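Local coordinates for deoxyhypusine synthase, putative (PDB 7L9R), which probably transfers the aminobutyl group of spermidine to a lysine of eIF5A in an NAD-dependent reaction, forming deoxyhypusine, at residues Thr105-Val110 with Ile207-Lys212. Residues are numbered along the deposited sequence; the frame is centred on the assembly and turned at random.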
ATOM      1  N   THR B 105      25.905   0.129 -10.407  1.00 44.91           N
ATOM      2  CA  THR B 105      25.621   1.521 -10.734  1.00 47.02           C
ATOM      3  C   THR B 105      26.184   2.452  -9.664  1.00 46.34           C
ATOM      4  O   THR B 105      26.842   3.451  -9.983  1.00 40.91           O
ATOM      5  CB  THR B 105      24.108   1.717 -10.899  1.00 52.05           C
ATOM      6  OG1 THR B 105      23.617   0.811 -11.892  1.00 61.60           O
ATOM      7  CG2 THR B 105      23.783   3.143 -11.316  1.00 48.82           C
ATOM      8  N   PHE B 106      25.962   2.117  -8.378  1.00 40.56           N
ATOM      9  CA  PHE B 106      26.482   2.943  -7.287  1.00 40.52           C
ATOM     10  C   PHE B 106      28.005   2.983  -7.310  1.00 43.28           C
ATOM     11  O   PHE B 106      28.610   4.037  -7.074  1.00 43.70           O
ATOM     12  CB  PHE B 106      25.989   2.426  -5.925  1.00 37.12           C
ATOM     13  CG  PHE B 106      24.481   2.412  -5.773  1.00 38.77           C
ATOM     14  CD1 PHE B 106      23.676   3.293  -6.488  1.00 35.51           C
ATOM     15  CD2 PHE B 106      23.868   1.502  -4.918  1.00 40.06           C
ATOM     16  CE1 PHE B 106      22.281   3.267  -6.350  1.00 41.55           C
ATOM     17  CE2 PHE B 106      22.470   1.462  -4.775  1.00 39.60           C
ATOM     18  CZ  PHE B 106      21.676   2.348  -5.490  1.00 36.64           C
ATOM     19  N   ARG B 107      28.645   1.842  -7.575  1.00 42.12           N
ATOM     20  CA  ARG B 107      30.099   1.825  -7.691  0.79 45.99           C
ATOM     21  C   ARG B 107      30.567   2.815  -8.753  1.00 48.47           C
ATOM     22  O   ARG B 107      31.492   3.601  -8.523  1.00 46.51           O
ATOM     23  CB  ARG B 107      30.581   0.406  -8.009  0.79 44.56           C
ATOM     24  CG  ARG B 107      32.107   0.229  -8.081  0.79 48.88           C
ATOM     25  CD  ARG B 107      32.658   0.491  -9.481  0.79 48.61           C
ATOM     26  NE  ARG B 107      31.897  -0.205 -10.512  0.79 51.32           N
ATOM     27  CZ  ARG B 107      31.942   0.093 -11.807  0.79 55.57           C
ATOM     28  NH1 ARG B 107      32.699   1.074 -12.266  0.79 54.09           N
ATOM     29  NH2 ARG B 107      31.202  -0.609 -12.661  0.79 51.27           N
ATOM     30  N   TYR B 108      29.928   2.786  -9.925  1.00 45.32           N
ATOM     31  CA  TYR B 108      30.265   3.720 -10.994  1.00 44.40           C
ATOM     32  C   TYR B 108      30.119   5.170 -10.536  1.00 47.18           C
ATOM     33  O   TYR B 108      31.008   5.997 -10.774  1.00 53.55           O
ATOM     34  CB  TYR B 108      29.383   3.429 -12.216  1.00 47.34           C
ATOM     35  CG  TYR B 108      29.434   4.478 -13.304  1.00 53.06           C
ATOM     36  CD1 TYR B 108      30.410   4.436 -14.300  1.00 52.19           C
ATOM     37  CD2 TYR B 108      28.491   5.501 -13.349  1.00 48.59           C
ATOM     38  CE1 TYR B 108      30.455   5.400 -15.302  1.00 54.14           C
ATOM     39  CE2 TYR B 108      28.522   6.461 -14.334  1.00 54.77           C
ATOM     40  CZ  TYR B 108      29.504   6.407 -15.311  1.00 60.46           C
ATOM     41  OH  TYR B 108      29.522   7.368 -16.291  1.00 53.82           O
ATOM     42  N   LEU B 109      29.002   5.500  -9.877  1.00 42.28           N
ATOM     43  CA  LEU B 109      28.795   6.880  -9.439  1.00 45.46           C
ATOM     44  C   LEU B 109      29.887   7.338  -8.477  1.00 51.07           C
ATOM     45  O   LEU B 109      30.354   8.483  -8.557  1.00 49.83           O
ATOM     46  CB  LEU B 109      27.420   7.031  -8.793  1.00 46.48           C
ATOM     47  CG  LEU B 109      26.240   6.776  -9.727  1.00 44.94           C
ATOM     48  CD1 LEU B 109      24.930   6.935  -8.982  1.00 40.60           C
ATOM     49  CD2 LEU B 109      26.316   7.733 -10.893  1.00 47.57           C
ATOM     50  N   VAL B 110      30.301   6.466  -7.556  1.00 44.86           N
ATOM     51  CA  VAL B 110      31.337   6.864  -6.607  0.51 47.32           C
ATOM     52  C   VAL B 110      32.715   6.815  -7.259  1.00 46.22           C
ATOM     53  O   VAL B 110      33.565   7.669  -6.978  1.00 39.40           O
ATOM     54  CB  VAL B 110      31.276   6.009  -5.321  0.51 45.80           C
ATOM     55  CG1 VAL B 110      29.880   6.055  -4.719  0.51 43.92           C
ATOM     56  CG2 VAL B 110      31.703   4.570  -5.573  0.51 43.01           C
ATOM     57  N   ILE B 207      32.514   0.456  -1.529  1.00 39.56           N
ATOM     58  CA  ILE B 207      33.235   1.040  -0.396  1.00 47.81           C
ATOM     59  C   ILE B 207      34.711   1.265  -0.717  1.00 48.49           C
ATOM     60  O   ILE B 207      35.314   2.227  -0.226  1.00 56.57           O
ATOM     61  CB  ILE B 207      33.073   0.193   0.885  1.00 45.67           C
ATOM     62  CG1 ILE B 207      33.705  -1.189   0.717  1.00 49.45           C
ATOM     63  CG2 ILE B 207      31.603   0.087   1.275  1.00 44.58           C
ATOM     64  CD1 ILE B 207      33.721  -1.990   1.996  1.00 44.73           C
ATOM     65  N   THR B 208      35.324   0.419  -1.546  1.00 48.07           N
ATOM     66  CA  THR B 208      36.719   0.674  -1.899  1.00 51.27           C
ATOM     67  C   THR B 208      36.855   1.986  -2.659  1.00 47.96           C
ATOM     68  O   THR B 208      37.762   2.781  -2.383  1.00 50.46           O
ATOM     69  CB  THR B 208      37.297  -0.477  -2.717  1.00 52.84           C
ATOM     70  OG1 THR B 208      37.378  -1.660  -1.907  1.00 48.75           O
ATOM     71  CG2 THR B 208      38.686  -0.110  -3.239  1.00 43.78           C
ATOM     72  N   TRP B 209      35.951   2.238  -3.606  1.00 49.87           N
ATOM     73  CA  TRP B 209      36.007   3.480  -4.371  1.00 52.19           C
ATOM     74  C   TRP B 209      35.578   4.679  -3.535  1.00 51.37           C
ATOM     75  O   TRP B 209      36.027   5.800  -3.795  1.00 54.36           O
ATOM     76  CB  TRP B 209      35.145   3.367  -5.626  1.00 48.26           C
ATOM     77  CG  TRP B 209      35.851   2.681  -6.768  1.00 54.36           C
ATOM     78  CD1 TRP B 209      35.642   1.411  -7.214  1.00 46.88           C
ATOM     79  CD2 TRP B 209      36.883   3.232  -7.595  1.00 50.41           C
ATOM     80  NE1 TRP B 209      36.472   1.136  -8.264  1.00 56.50           N
ATOM     81  CE2 TRP B 209      37.247   2.236  -8.522  1.00 56.11           C
ATOM     82  CE3 TRP B 209      37.533   4.470  -7.642  1.00 56.16           C
ATOM     83  CZ2 TRP B 209      38.234   2.437  -9.491  1.00 52.14           C
ATOM     84  CZ3 TRP B 209      38.520   4.671  -8.613  1.00 62.02           C
ATOM     85  CH2 TRP B 209      38.854   3.659  -9.524  1.00 54.55           C
ATOM     86  N   ALA B 210      34.705   4.477  -2.546  1.00 47.90           N
ATOM     87  CA  ALA B 210      34.352   5.589  -1.671  1.00 49.74           C
ATOM     88  C   ALA B 210      35.539   6.008  -0.816  1.00 52.39           C
ATOM     89  O   ALA B 210      35.765   7.204  -0.599  1.00 48.60           O
ATOM     90  CB  ALA B 210      33.157   5.222  -0.801  1.00 41.94           C
ATOM     91  N   ALA B 211      36.310   5.036  -0.331  1.00 44.46           N
ATOM     92  CA  ALA B 211      37.509   5.367   0.426  1.00 49.34           C
ATOM     93  C   ALA B 211      38.555   6.024  -0.469  1.00 59.56           C
ATOM     94  O   ALA B 211      39.225   6.974  -0.048  1.00 58.61           O
ATOM     95  CB  ALA B 211      38.071   4.115   1.098  1.00 44.28           C
ATOM     96  N   LYS B 212      38.706   5.540  -1.711  1.00 53.60           N
ATOM     97  CA  LYS B 212      39.678   6.146  -2.619  1.00 57.07           C
ATOM     98  C   LYS B 212      39.351   7.608  -2.898  1.00 59.92           C
ATOM     99  O   LYS B 212      40.237   8.468  -2.857  1.00 69.46           O
ATOM    100  CB  LYS B 212      39.750   5.379  -3.944  1.00 71.43           C
ATOM    101  CG  LYS B 212      40.679   4.173  -3.971  1.00 72.20           C
ATOM    102  CD  LYS B 212      41.238   3.967  -5.399  1.00 93.18           C
ATOM    103  CE  LYS B 212      41.567   2.504  -5.706  1.00 93.56           C
ATOM    104  NZ  LYS B 212      40.470   1.807  -6.460  1.00 79.93           N
TER
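The indole of Trp209 meets Arg107 obliquely, CG of Arg107 lying 3.8 Å from CD1 of Trp209, while NZ of Lys212, from the indole's own helix, sits 3.7 Å above one ring face, displaced toward the rim. The guanidinium and indole planes are 48° apart, and the two side chains run side by side, pointing the same way; CB of Tyr108 lies over the rim of one guanidinium face. The helices, 102-111 and 206-212, are neighbours in a Rossmann-like alpha/beta fold, followed in the chain by the neighbouring parallel strands 117-120 and 216-218 respectively. Their axes run nearly parallel, 11° apart and 8.8 Å at closest approach. Arginine suits its place because its aliphatic stem, with CG anti to the backbone N (chi1 -177°) and bends at chi2 and chi3, lays CG and CD beside the five-membered ring of Trp209, whereas the charge goes further: NH1 forms salt bridges with Glu111 and with Asp32 of the second subunit, and NH2 pairs with Asp30 of that subunit. Trp209 NE1 is satisfied by the carbonyl oxygen of Thr203. Deeper in, beta-branched Val110 points toward the other helix, and the small Ala210 lets the backbones come close, the CA atoms of Val110 and Ala210 being 5.9 Å apart. No hydrogen bond crosses between the segments; the tightest touch is Val110 CG2 against Trp209 CB, at 3.6 Å.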